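Local coordinates for protein putative protease (Parabacteroides distasonis ATCC 8503, PDB 3KD4) that is of unknown function but has been suggested to be an exported protease, at residues Ala6-Ser12 / Ser138-Lys144. Residues are numbered along the deposited sequence.
Sequences AEYGKVS and SPVKECK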
ATOM      1  N   ALA A   6     -17.867  18.380  -1.661  1.00 20.43           N
ATOM      2  CA  ALA A   6     -17.043  18.957  -2.724  1.00 19.57           C
ATOM      3  C   ALA A   6     -17.258  18.163  -3.974  1.00 18.41           C
ATOM      4  O   ALA A   6     -17.662  16.996  -3.893  1.00 17.04           O
ATOM      5  CB  ALA A   6     -15.549  18.952  -2.326  1.00 18.24           C
ATOM      6  N   GLU A   7     -16.976  18.789  -5.121  1.00 17.75           N
ATOM      7  CA  GLU A   7     -17.035  18.136  -6.406  1.00 18.40           C
ATOM      8  C   GLU A   7     -15.981  18.714  -7.334  1.00 17.39           C
ATOM      9  O   GLU A   7     -15.824  19.945  -7.412  1.00 17.33           O
ATOM     10  CB  GLU A   7     -18.404  18.381  -7.024  1.00 19.84           C
ATOM     11  CG  GLU A   7     -18.633  17.748  -8.382  1.00 25.70           C
ATOM     12  CD  GLU A   7     -19.895  18.287  -9.020  1.00 35.30           C
ATOM     13  OE1 GLU A   7     -19.935  18.456 -10.276  1.00 44.26           O
ATOM     14  OE2 GLU A   7     -20.830  18.602  -8.245  1.00 39.03           O
ATOM     15  N   TYR A   8     -15.279  17.852  -8.046  1.00 16.87           N
ATOM     16  CA  TYR A   8     -14.399  18.302  -9.124  1.00 17.82           C
ATOM     17  C   TYR A   8     -15.241  18.439 -10.371  1.00 18.05           C
ATOM     18  O   TYR A   8     -15.642  17.438 -10.973  1.00 18.94           O
ATOM     19  CB  TYR A   8     -13.292  17.302  -9.413  1.00 17.69           C
ATOM     20  CG  TYR A   8     -12.229  17.206  -8.338  1.00 18.39           C
ATOM     21  CD1 TYR A   8     -11.125  18.044  -8.369  1.00 20.21           C
ATOM     22  CD2 TYR A   8     -12.312  16.261  -7.335  1.00 18.55           C
ATOM     23  CE1 TYR A   8     -10.150  17.957  -7.421  1.00 21.13           C
ATOM     24  CE2 TYR A   8     -11.321  16.149  -6.373  1.00 17.72           C
ATOM     25  CZ  TYR A   8     -10.246  17.011  -6.433  1.00 20.54           C
ATOM     26  OH  TYR A   8      -9.262  16.971  -5.499  1.00 24.10           O
ATOM     27  N   GLY A   9     -15.498  19.673 -10.775  1.00 18.35           N
ATOM     28  CA  GLY A   9     -16.243  19.935 -12.000  1.00 19.20           C
ATOM     29  C   GLY A   9     -15.443  19.452 -13.200  1.00 20.74           C
ATOM     30  O   GLY A   9     -15.976  18.813 -14.113  1.00 21.33           O
ATOM     31  N   LYS A  10     -14.143  19.716 -13.180  1.00 22.18           N
ATOM     32  CA  LYS A  10     -13.271  19.264 -14.257  1.00 23.62           C
ATOM     33  C   LYS A  10     -11.912  18.856 -13.745  1.00 23.34           C
ATOM     34  O   LYS A  10     -11.352  19.496 -12.822  1.00 24.66           O
ATOM     35  CB  LYS A  10     -13.058  20.375 -15.256  1.00 24.97           C
ATOM     36  CG  LYS A  10     -14.310  20.707 -16.038  1.00 28.75           C
ATOM     37  CD  LYS A  10     -13.966  21.571 -17.250  1.00 34.44           C
ATOM     38  CE  LYS A  10     -15.236  22.218 -17.879  1.00 37.38           C
ATOM     39  NZ  LYS A  10     -16.410  21.289 -17.871  1.00 40.26           N
ATOM     40  N   VAL A  11     -11.402  17.782 -14.333  1.00 21.48           N
ATOM     41  CA  VAL A  11     -10.023  17.376 -14.214  1.00 20.48           C
ATOM     42  C   VAL A  11      -9.489  17.147 -15.651  1.00 20.16           C
ATOM     43  O   VAL A  11     -10.178  16.529 -16.523  1.00 19.18           O
ATOM     44  CB  VAL A  11      -9.911  16.102 -13.348  1.00 21.25           C
ATOM     45  CG1 VAL A  11      -8.502  15.543 -13.327  1.00 19.12           C
ATOM     46  CG2 VAL A  11     -10.413  16.387 -11.904  1.00 21.62           C
ATOM     47  N   SER A  12      -8.291  17.647 -15.916  1.00 18.60           N
ATOM     48  CA  SER A  12      -7.624  17.342 -17.187  1.00 18.77           C
ATOM     49  C   SER A  12      -6.169  17.057 -16.904  1.00 18.64           C
ATOM     50  O   SER A  12      -5.512  17.840 -16.213  1.00 19.15           O
ATOM     51  CB  SER A  12      -7.805  18.497 -18.170  1.00 19.90           C
ATOM     52  OG  SER A  12      -7.394  18.119 -19.465  1.00 24.90           O
ATOM     53  N   SER A 138     -13.910  12.954  -3.733  1.00 19.70           N
ATOM     54  CA  SER A 138     -15.119  13.634  -4.186  1.00 19.12           C
ATOM     55  C   SER A 138     -15.438  13.191  -5.621  1.00 18.17           C
ATOM     56  O   SER A 138     -14.525  12.778  -6.376  1.00 17.50           O
ATOM     57  CB  SER A 138     -14.862  15.151  -4.157  1.00 19.39           C
ATOM     58  OG  SER A 138     -14.613  15.615  -2.843  1.00 21.22           O
ATOM     59  N   PRO A 139     -16.697  13.323  -6.030  1.00 17.08           N
ATOM     60  CA  PRO A 139     -17.038  13.045  -7.432  1.00 17.10           C
ATOM     61  C   PRO A 139     -16.300  13.942  -8.445  1.00 17.14           C
ATOM     62  O   PRO A 139     -15.969  15.115  -8.154  1.00 17.51           O
ATOM     63  CB  PRO A 139     -18.539  13.355  -7.525  1.00 17.19           C
ATOM     64  CG  PRO A 139     -18.984  13.777  -6.152  1.00 17.63           C
ATOM     65  CD  PRO A 139     -17.820  13.919  -5.267  1.00 18.31           C
ATOM     66  N   VAL A 140     -16.065  13.376  -9.621  1.00 17.27           N
ATOM     67  CA  VAL A 140     -15.434  14.077 -10.744  1.00 16.70           C
ATOM     68  C   VAL A 140     -16.449  14.086 -11.882  1.00 17.23           C
ATOM     69  O   VAL A 140     -16.803  13.026 -12.427  1.00 17.82           O
ATOM     70  CB  VAL A 140     -14.102  13.421 -11.184  1.00 16.34           C
ATOM     71  CG1 VAL A 140     -13.511  14.198 -12.376  1.00 14.23           C
ATOM     72  CG2 VAL A 140     -13.111  13.357 -10.011  1.00 14.79           C
ATOM     73  N   LYS A 141     -16.925  15.273 -12.228  1.00 17.16           N
ATOM     74  CA  LYS A 141     -17.962  15.419 -13.246  0.50 18.20           C
ATOM     75  C   LYS A 141     -17.423  15.090 -14.626  1.00 17.67           C
ATOM     76  O   LYS A 141     -18.103  14.465 -15.423  1.00 17.42           O
ATOM     77  CB  LYS A 141     -18.533  16.844 -13.203  0.50 18.77           C
ATOM     78  CG  LYS A 141     -19.630  17.141 -14.213  0.50 22.53           C
ATOM     79  CD  LYS A 141     -20.840  16.232 -13.996  0.50 24.39           C
ATOM     80  CE  LYS A 141     -22.097  16.695 -14.743  0.50 25.49           C
ATOM     81  NZ  LYS A 141     -23.118  15.602 -14.729  0.50 25.11           N
ATOM     82  N   GLU A 142     -16.193  15.519 -14.898  1.00 18.33           N
ATOM     83  CA  GLU A 142     -15.522  15.269 -16.171  1.00 18.47           C
ATOM     84  C   GLU A 142     -14.021  15.188 -15.980  1.00 18.10           C
ATOM     85  O   GLU A 142     -13.394  16.115 -15.436  1.00 16.92           O
ATOM     86  CB  GLU A 142     -15.806  16.387 -17.165  1.00 19.61           C
ATOM     87  CG  GLU A 142     -15.176  16.176 -18.561  1.00 21.97           C
ATOM     88  CD  GLU A 142     -15.364  17.406 -19.451  1.00 28.90           C
ATOM     89  OE1 GLU A 142     -14.552  18.348 -19.347  1.00 29.85           O
ATOM     90  OE2 GLU A 142     -16.324  17.425 -20.249  1.00 32.97           O
ATOM     91  N   CYS A 143     -13.455  14.119 -16.526  1.00 16.62           N
ATOM     92  CA  CYS A 143     -12.056  13.834 -16.431  1.00 17.59           C
ATOM     93  C   CYS A 143     -11.544  13.530 -17.853  1.00 17.32           C
ATOM     94  O   CYS A 143     -12.015  12.576 -18.490  1.00 18.37           O
ATOM     95  CB  CYS A 143     -11.819  12.650 -15.498  1.00 16.91           C
ATOM     96  SG  CYS A 143     -10.088  12.210 -15.388  1.00 20.48           S
ATOM     97  N   LYS A 144     -10.627  14.370 -18.333  1.00 16.58           N
ATOM     98  CA  LYS A 144      -9.968  14.202 -19.636  1.00 17.40           C
ATOM     99  C   LYS A 144      -8.530  13.864 -19.422  1.00 16.55           C
ATOM    100  O   LYS A 144      -7.859  14.510 -18.611  1.00 18.03           O
ATOM    101  CB  LYS A 144     -10.084  15.477 -20.487  1.00 18.33           C
ATOM    102  CG  LYS A 144     -11.549  15.723 -20.933  1.00 21.77           C
ATOM    103  CD  LYS A 144     -11.750  16.980 -21.789  1.00 27.43           C
ATOM    104  CE  LYS A 144     -13.180  16.987 -22.406  1.00 33.26           C
ATOM    105  NZ  LYS A 144     -13.432  15.901 -23.485  1.00 37.56           N
TER
HETATM  106  O   HOH W   1     -12.096  18.010 -18.112  1.00 40.95           O
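Backbone hydrogen bonds pair the two segments as neighbours running the same way. Tyr-8 N donates to Pro-139 O (2.8 Å) and Lys-141 N returns to Tyr-8 O (2.8 Å); past the corner, Val-11 N donates to Glu-142 O (2.8 Å) and Lys-144 N to Val-11 O (2.9 Å). One residue thus bonds to two that flank its partner, the parallel pattern, and the axes of 10-12 and 142-144 diverge by just 9°. Proline, lacking an amide hydrogen, still serves as acceptor at 139. These are the one parallel pair, strands 6-17 and 140-150, of an eight-strand mixed sheet; every other neighbouring pair in it is antiparallel. Both chains bend together, at Gly-9 and Lys-141, and Gly-9 and Lys-10 form a classic beta bulge opposite Glu-30 of strand 23-33. Val-11 and Cys-143 point to the same face (CG1 to SG 4.2 Å), and Val-11 CG2 also packs on Val-140 CG1 (3.8 Å) across the corner, compact side chains suited to a buried surface. Charged groups fit the more open side, where Lys-10 NZ makes a long salt bridge to Glu-142 OE1 (3.8 Å). Glu-142 OE2 pairs with Arg-182, while a water O donates to Glu-142 OE1 (2.8 Å) and to Val-11 O (2.9 Å).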